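Local coordinates for protein time interval measuring enzyme TIME (Bombyx mori, PDB 2E47) that binds one copper and one zinc ion per subunit and probably converts superoxide radicals to hydrogen peroxide and oxygen, as Cu-Zn superoxide dismutases do, at residues 33-44 / 93-104. Residues are numbered along the deposited sequence; the frame is centred on the assembly and turned at random.
Sequences VHVQGGITGLPP and FDENHYSRIDLV
Leu42 and Ser99 illustrate how an aromatic ring, that of Phe93, is held between two side chains. Leu42 CB stands over one face, 4° off the normal through the ring centroid, and Leu42 CD1 lies over the CE2–CZ rim of the same face, 3.6 Å from Phe93 CE2. Ser99 CB covers the opposite face, and Ile39 CG2 meets Phe93 CZ at 3.8 Å. Deeper inside, Ile39 CD1 touches Ile101 CD1 (3.6 Å), and Val35 CG2 runs beside Leu103 CD1 with both side chains pointing the same way. In both isoleucines CG1 anti to the carbonyl carbon (chi1 -58°) and an extended chain beyond it carry the CD1 atoms together.

Val35, Ile39, Ile101 and Leu103 project from one face of the sheet formed by strands 33-40 and 98-104, antiparallel neighbours in the Greek-key barrel of Cu-Zn superoxide dismutases. Six backbone hydrogen bonds pair Val35 with Leu103, Gly37 with Ile101 and Ile39 with Ser99. On the other face, His34 NE2 donates almost straight (168°) to Asp102 OD2, 2.6 Å away. This oxygen lies in the imidazole plane and is met on its syn side, but somewhat out of the carboxylate plane. A long salt bridge from Arg100 NH2 engages Asp102 OD1. The carboxylate would probably stabilise a protonated imidazole, while Arg100, with NH2 5.8 Å from His34 NE2, would oppose it.

Beyond the strands, Gly41 N bonds to His97 O, and Pro43 CA sits over one face of the His97 ring, displaced toward its rim, 3.7 Å from the centroid. Behind lies the type I turn from Asp94 to His97: His97 ND1 bonds in its own ring plane to Glu95 O, and Asp94 OD2 accepts Tyr98 N. Farther out, Ser99 OG bonds to Val92 O, and Tyr47 meets the Phe93 ring nearly perpendicularly while its hydroxyl bonds to Pro43 O.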
ATOM      1  N   VAL A  33     -18.974  -0.015   1.510  1.00 28.91           N
ATOM      2  CA  VAL A  33     -17.895   0.414   0.623  1.00 26.23           C
ATOM      3  C   VAL A  33     -18.212   0.034  -0.809  1.00 24.93           C
ATOM      4  O   VAL A  33     -18.535  -1.117  -1.086  1.00 23.20           O
ATOM      5  CB  VAL A  33     -16.502  -0.073   1.150  1.00 26.58           C
ATOM      6  CG1 VAL A  33     -15.315   0.171   0.128  1.00 24.09           C
ATOM      7  CG2 VAL A  33     -16.198   0.630   2.524  1.00 23.58           C
ATOM      8  N   HIS A  34     -18.172   1.019  -1.718  1.00 24.43           N
ATOM      9  CA  HIS A  34     -18.349   0.724  -3.123  1.00 23.82           C
ATOM     10  C   HIS A  34     -16.961   0.420  -3.657  1.00 24.58           C
ATOM     11  O   HIS A  34     -16.045   1.282  -3.630  1.00 25.35           O
ATOM     12  CB  HIS A  34     -18.963   1.940  -3.825  1.00 24.81           C
ATOM     13  CG  HIS A  34     -19.436   1.663  -5.206  1.00 27.16           C
ATOM     14  ND1 HIS A  34     -19.786   2.670  -6.086  1.00 35.90           N
ATOM     15  CD2 HIS A  34     -19.657   0.499  -5.859  1.00 29.38           C
ATOM     16  CE1 HIS A  34     -20.181   2.133  -7.230  1.00 35.23           C
ATOM     17  NE2 HIS A  34     -20.120   0.815  -7.116  1.00 34.25           N
ATOM     18  N   VAL A  35     -16.800  -0.793  -4.169  1.00 23.58           N
ATOM     19  CA  VAL A  35     -15.569  -1.271  -4.835  1.00 21.83           C
ATOM     20  C   VAL A  35     -15.742  -1.259  -6.342  1.00 22.61           C
ATOM     21  O   VAL A  35     -16.662  -1.855  -6.863  1.00 22.49           O
ATOM     22  CB  VAL A  35     -15.292  -2.737  -4.359  1.00 20.68           C
ATOM     23  CG1 VAL A  35     -13.955  -3.319  -4.889  1.00 20.09           C
ATOM     24  CG2 VAL A  35     -15.338  -2.817  -2.803  1.00 16.43           C
ATOM     25  N   GLN A  36     -14.904  -0.571  -7.089  1.00 23.27           N
ATOM     26  CA  GLN A  36     -15.061  -0.603  -8.534  1.00 25.34           C
ATOM     27  C   GLN A  36     -13.732  -0.586  -9.294  1.00 25.34           C
ATOM     28  O   GLN A  36     -12.716  -0.152  -8.784  1.00 24.99           O
ATOM     29  CB  GLN A  36     -16.006   0.524  -9.023  1.00 27.43           C
ATOM     30  CG  GLN A  36     -16.041   1.770  -8.177  1.00 28.76           C
ATOM     31  CD  GLN A  36     -16.936   2.909  -8.702  1.00 33.22           C
ATOM     32  OE1 GLN A  36     -17.686   2.817  -9.742  1.00 35.81           O
ATOM     33  NE2 GLN A  36     -16.893   3.995  -7.953  1.00 37.96           N
ATOM     34  N   GLY A  37     -13.731  -1.020 -10.538  1.00 23.95           N
ATOM     35  CA  GLY A  37     -12.536  -0.870 -11.336  1.00 22.21           C
ATOM     36  C   GLY A  37     -12.579  -1.898 -12.415  1.00 22.10           C
ATOM     37  O   GLY A  37     -13.663  -2.438 -12.737  1.00 20.82           O
ATOM     38  N   GLY A  38     -11.401  -2.209 -12.946  1.00 23.22           N
ATOM     39  CA  GLY A  38     -11.315  -3.003 -14.159  1.00 22.79           C
ATOM     40  C   GLY A  38     -10.010  -3.698 -14.037  1.00 23.79           C
ATOM     41  O   GLY A  38      -9.078  -3.114 -13.506  1.00 25.03           O
ATOM     42  N   ILE A  39      -9.934  -4.947 -14.501  1.00 22.88           N
ATOM     43  CA  ILE A  39      -8.672  -5.704 -14.516  1.00 22.34           C
ATOM     44  C   ILE A  39      -8.660  -6.331 -15.886  1.00 22.68           C
ATOM     45  O   ILE A  39      -9.705  -6.702 -16.368  1.00 23.62           O
ATOM     46  CB  ILE A  39      -8.645  -6.788 -13.432  1.00 21.67           C
ATOM     47  CG1 ILE A  39      -8.852  -6.170 -12.035  1.00 21.79           C
ATOM     48  CG2 ILE A  39      -7.335  -7.596 -13.432  1.00 20.20           C
ATOM     49  CD1 ILE A  39      -9.103  -7.322 -11.039  1.00 25.98           C
ATOM     50  N   THR A  40      -7.513  -6.382 -16.540  1.00 23.07           N
ATOM     51  CA  THR A  40      -7.368  -7.182 -17.748  1.00 25.59           C
ATOM     52  C   THR A  40      -6.263  -8.225 -17.584  1.00 23.55           C
ATOM     53  O   THR A  40      -5.313  -8.063 -16.809  1.00 23.40           O
ATOM     54  CB  THR A  40      -7.027  -6.286 -18.971  1.00 27.88           C
ATOM     55  OG1 THR A  40      -5.793  -5.611 -18.680  1.00 33.48           O
ATOM     56  CG2 THR A  40      -8.089  -5.250 -19.111  1.00 29.85           C
ATOM     57  N   GLY A  41      -6.397  -9.324 -18.296  1.00 23.27           N
ATOM     58  CA  GLY A  41      -5.324 -10.299 -18.341  1.00 22.27           C
ATOM     59  C   GLY A  41      -5.697 -11.731 -18.045  1.00 22.38           C
ATOM     60  O   GLY A  41      -4.829 -12.577 -18.071  1.00 22.56           O
ATOM     61  N   LEU A  42      -6.957 -12.036 -17.723  1.00 21.16           N
ATOM     62  CA  LEU A  42      -7.305 -13.445 -17.564  1.00 22.44           C
ATOM     63  C   LEU A  42      -8.420 -13.845 -18.496  1.00 22.18           C
ATOM     64  O   LEU A  42      -9.255 -13.030 -18.848  1.00 23.92           O
ATOM     65  CB  LEU A  42      -7.734 -13.783 -16.156  1.00 22.00           C
ATOM     66  CG  LEU A  42      -6.677 -13.638 -15.085  1.00 22.79           C
ATOM     67  CD1 LEU A  42      -7.435 -13.555 -13.738  1.00 17.83           C
ATOM     68  CD2 LEU A  42      -5.673 -14.715 -15.177  1.00 19.63           C
ATOM     69  N   PRO A  43      -8.445 -15.111 -18.875  1.00 22.89           N
ATOM     70  CA  PRO A  43      -9.495 -15.612 -19.787  1.00 23.23           C
ATOM     71  C   PRO A  43     -10.909 -15.540 -19.173  1.00 23.16           C
ATOM     72  O   PRO A  43     -11.013 -15.465 -17.961  1.00 24.62           O
ATOM     73  CB  PRO A  43      -9.090 -17.090 -20.020  1.00 22.88           C
ATOM     74  CG  PRO A  43      -8.054 -17.438 -19.082  1.00 23.76           C
ATOM     75  CD  PRO A  43      -7.442 -16.140 -18.508  1.00 22.32           C
ATOM     76  N   PRO A  44     -11.977 -15.648 -19.982  1.00 23.33           N
ATOM     77  CA  PRO A  44     -13.333 -15.459 -19.445  1.00 23.16           C
ATOM     78  C   PRO A  44     -13.555 -16.548 -18.351  1.00 22.05           C
ATOM     79  O   PRO A  44     -13.112 -17.676 -18.500  1.00 21.92           O
ATOM     80  CB  PRO A  44     -14.239 -15.736 -20.660  1.00 22.33           C
ATOM     81  CG  PRO A  44     -13.322 -16.647 -21.599  1.00 23.43           C
ATOM     82  CD  PRO A  44     -11.975 -16.016 -21.418  1.00 24.19           C
ATOM     83  N   PHE A  93     -14.307 -12.307 -15.638  1.00 21.83           N
ATOM     84  CA  PHE A  93     -13.665 -11.823 -16.863  1.00 22.48           C
ATOM     85  C   PHE A  93     -14.520 -12.138 -18.084  1.00 24.55           C
ATOM     86  O   PHE A  93     -15.178 -13.173 -18.118  1.00 23.72           O
ATOM     87  CB  PHE A  93     -12.263 -12.434 -17.026  1.00 20.66           C
ATOM     88  CG  PHE A  93     -11.270 -11.810 -16.123  1.00 21.46           C
ATOM     89  CD1 PHE A  93     -10.380 -10.867 -16.606  1.00 21.16           C
ATOM     90  CD2 PHE A  93     -11.278 -12.114 -14.738  1.00 19.24           C
ATOM     91  CE1 PHE A  93      -9.510 -10.247 -15.768  1.00 20.19           C
ATOM     92  CE2 PHE A  93     -10.359 -11.535 -13.887  1.00 20.90           C
ATOM     93  CZ  PHE A  93      -9.464 -10.595 -14.408  1.00 20.49           C
ATOM     94  N   ASP A  94     -14.517 -11.223 -19.075  1.00 27.58           N
ATOM     95  CA  ASP A  94     -15.300 -11.445 -20.286  1.00 28.88           C
ATOM     96  C   ASP A  94     -14.425 -12.082 -21.327  1.00 30.38           C
ATOM     97  O   ASP A  94     -13.236 -12.316 -21.096  1.00 29.25           O
ATOM     98  CB  ASP A  94     -15.979 -10.155 -20.819  1.00 28.68           C
ATOM     99  CG  ASP A  94     -14.985  -9.104 -21.277  1.00 29.33           C
ATOM    100  OD1 ASP A  94     -15.324  -7.922 -21.251  1.00 28.04           O
ATOM    101  OD2 ASP A  94     -13.828  -9.448 -21.582  1.00 31.76           O
ATOM    102  N   GLU A  95     -15.016 -12.346 -22.497  1.00 33.47           N
ATOM    103  CA  GLU A  95     -14.324 -12.976 -23.629  1.00 35.36           C
ATOM    104  C   GLU A  95     -13.120 -12.168 -24.076  1.00 35.03           C
ATOM    105  O   GLU A  95     -12.170 -12.717 -24.625  1.00 36.74           O
ATOM    106  CB  GLU A  95     -15.319 -13.139 -24.777  1.00 36.93           C
ATOM    107  CG  GLU A  95     -16.388 -14.169 -24.469  1.00 43.33           C
ATOM    108  CD  GLU A  95     -16.256 -15.433 -25.318  1.00 54.23           C
ATOM    109  OE1 GLU A  95     -15.300 -16.231 -25.094  1.00 57.65           O
ATOM    110  OE2 GLU A  95     -17.124 -15.622 -26.220  1.00 57.59           O
ATOM    111  N   ASN A  96     -13.150 -10.867 -23.794  1.00 34.92           N
ATOM    112  CA  ASN A  96     -12.025  -9.959 -24.066  1.00 34.59           C
ATOM    113  C   ASN A  96     -10.976  -9.917 -22.960  1.00 33.14           C
ATOM    114  O   ASN A  96     -10.163  -8.989 -22.947  1.00 32.20           O
ATOM    115  CB  ASN A  96     -12.532  -8.518 -24.287  1.00 35.21           C
ATOM    116  CG  ASN A  96     -13.572  -8.414 -25.415  1.00 42.09           C
ATOM    117  OD1 ASN A  96     -14.757  -8.757 -25.243  1.00 48.06           O
ATOM    118  ND2 ASN A  96     -13.136  -7.914 -26.561  1.00 44.16           N
ATOM    119  N   HIS A  97     -10.982 -10.884 -22.025  1.00 30.82           N
ATOM    120  CA  HIS A  97     -10.007 -10.879 -20.918  1.00 29.66           C
ATOM    121  C   HIS A  97     -10.039  -9.602 -20.074  1.00 28.49           C
ATOM    122  O   HIS A  97      -9.018  -9.154 -19.546  1.00 28.37           O
ATOM    123  CB  HIS A  97      -8.605 -11.132 -21.445  1.00 30.49           C
ATOM    124  CG  HIS A  97      -8.441 -12.475 -22.084  1.00 31.83           C
ATOM    125  ND1 HIS A  97      -9.356 -12.985 -22.978  1.00 34.70           N
ATOM    126  CD2 HIS A  97      -7.484 -13.419 -21.952  1.00 33.36           C
ATOM    127  CE1 HIS A  97      -8.972 -14.190 -23.367  1.00 31.47           C
ATOM    128  NE2 HIS A  97      -7.847 -14.483 -22.751  1.00 32.03           N
ATOM    129  N   TYR A  98     -11.223  -9.029 -19.953  1.00 27.24           N
ATOM    130  CA  TYR A  98     -11.453  -7.851 -19.171  1.00 27.62           C
ATOM    131  C   TYR A  98     -12.514  -8.102 -18.064  1.00 27.65           C
ATOM    132  O   TYR A  98     -13.541  -8.721 -18.326  1.00 28.04           O
ATOM    133  CB  TYR A  98     -11.913  -6.720 -20.072  1.00 29.32           C
ATOM    134  CG  TYR A  98     -12.480  -5.565 -19.320  1.00 31.16           C
ATOM    135  CD1 TYR A  98     -11.653  -4.636 -18.708  1.00 32.35           C
ATOM    136  CD2 TYR A  98     -13.866  -5.398 -19.209  1.00 34.54           C
ATOM    137  CE1 TYR A  98     -12.219  -3.545 -17.992  1.00 37.61           C
ATOM    138  CE2 TYR A  98     -14.421  -4.323 -18.497  1.00 34.68           C
ATOM    139  CZ  TYR A  98     -13.586  -3.408 -17.905  1.00 33.88           C
ATOM    140  OH  TYR A  98     -14.138  -2.348 -17.207  1.00 37.50           O
ATOM    141  N   SER A  99     -12.265  -7.601 -16.849  1.00 25.77           N
ATOM    142  CA  SER A  99     -13.180  -7.765 -15.751  1.00 25.85           C
ATOM    143  C   SER A  99     -13.554  -6.368 -15.257  1.00 26.97           C
ATOM    144  O   SER A  99     -12.675  -5.592 -14.867  1.00 26.32           O
ATOM    145  CB  SER A  99     -12.537  -8.463 -14.586  1.00 24.21           C
ATOM    146  OG  SER A  99     -13.477  -8.442 -13.511  1.00 23.24           O
ATOM    147  N   ARG A 100     -14.854  -6.110 -15.230  1.00 27.74           N
ATOM    148  CA  ARG A 100     -15.460  -4.928 -14.677  1.00 30.86           C
ATOM    149  C   ARG A 100     -15.845  -5.291 -13.253  1.00 30.15           C
ATOM    150  O   ARG A 100     -16.630  -6.192 -13.048  1.00 31.43           O
ATOM    151  CB  ARG A 100     -16.753  -4.607 -15.479  1.00 32.61           C
ATOM    152  CG  ARG A 100     -17.128  -3.116 -15.575  1.00 35.84           C
ATOM    153  CD  ARG A 100     -17.484  -2.431 -14.281  1.00 43.28           C
ATOM    154  NE  ARG A 100     -16.571  -1.294 -14.044  1.00 48.37           N
ATOM    155  CZ  ARG A 100     -16.719  -0.304 -13.147  1.00 49.86           C
ATOM    156  NH1 ARG A 100     -15.767   0.616 -13.040  1.00 49.34           N
ATOM    157  NH2 ARG A 100     -17.774  -0.221 -12.353  1.00 49.87           N
ATOM    158  N   ILE A 101     -15.244  -4.643 -12.268  1.00 29.88           N
ATOM    159  CA  ILE A 101     -15.664  -4.819 -10.889  1.00 30.55           C
ATOM    160  C   ILE A 101     -16.630  -3.699 -10.434  1.00 30.22           C
ATOM    161  O   ILE A 101     -16.357  -2.499 -10.603  1.00 28.90           O
ATOM    162  CB  ILE A 101     -14.429  -4.840  -9.964  1.00 31.56           C
ATOM    163  CG1 ILE A 101     -13.471  -5.966 -10.374  1.00 31.59           C
ATOM    164  CG2 ILE A 101     -14.842  -4.965  -8.482  1.00 29.14           C
ATOM    165  CD1 ILE A 101     -12.085  -5.710  -9.766  1.00 36.73           C
ATOM    166  N   ASP A 102     -17.757  -4.076  -9.853  1.00 30.28           N
ATOM    167  CA  ASP A 102     -18.694  -3.085  -9.393  1.00 31.01           C
ATOM    168  C   ASP A 102     -19.597  -3.671  -8.343  1.00 31.17           C
ATOM    169  O   ASP A 102     -20.614  -4.323  -8.635  1.00 30.58           O
ATOM    170  CB  ASP A 102     -19.503  -2.546 -10.560  1.00 33.03           C
ATOM    171  CG  ASP A 102     -20.428  -1.381 -10.151  1.00 37.96           C
ATOM    172  OD1 ASP A 102     -21.138  -0.807 -11.032  1.00 43.19           O
ATOM    173  OD2 ASP A 102     -20.449  -1.031  -8.948  1.00 41.92           O
ATOM    174  N   LEU A 103     -19.251  -3.429  -7.090  1.00 29.96           N
ATOM    175  CA  LEU A 103     -19.993  -4.072  -6.023  1.00 28.87           C
ATOM    176  C   LEU A 103     -19.959  -3.226  -4.793  1.00 28.17           C
ATOM    177  O   LEU A 103     -19.088  -2.352  -4.630  1.00 26.01           O
ATOM    178  CB  LEU A 103     -19.455  -5.460  -5.717  1.00 27.52           C
ATOM    179  CG  LEU A 103     -18.025  -5.499  -5.148  1.00 31.00           C
ATOM    180  CD1 LEU A 103     -17.845  -5.279  -3.626  1.00 27.12           C
ATOM    181  CD2 LEU A 103     -17.366  -6.822  -5.512  1.00 34.17           C
ATOM    182  N   VAL A 104     -20.941  -3.465  -3.948  1.00 26.12           N
ATOM    183  CA  VAL A 104     -21.006  -2.797  -2.690  1.00 28.81           C
ATOM    184  C   VAL A 104     -20.802  -3.877  -1.633  1.00 28.95           C
ATOM    185  O   VAL A 104     -21.418  -4.919  -1.730  1.00 28.28           O
ATOM    186  CB  VAL A 104     -22.349  -2.111  -2.530  1.00 28.07           C
ATOM    187  CG1 VAL A 104     -22.502  -1.567  -1.131  1.00 29.30           C
ATOM    188  CG2 VAL A 104     -22.453  -0.967  -3.609  1.00 33.14           C
TER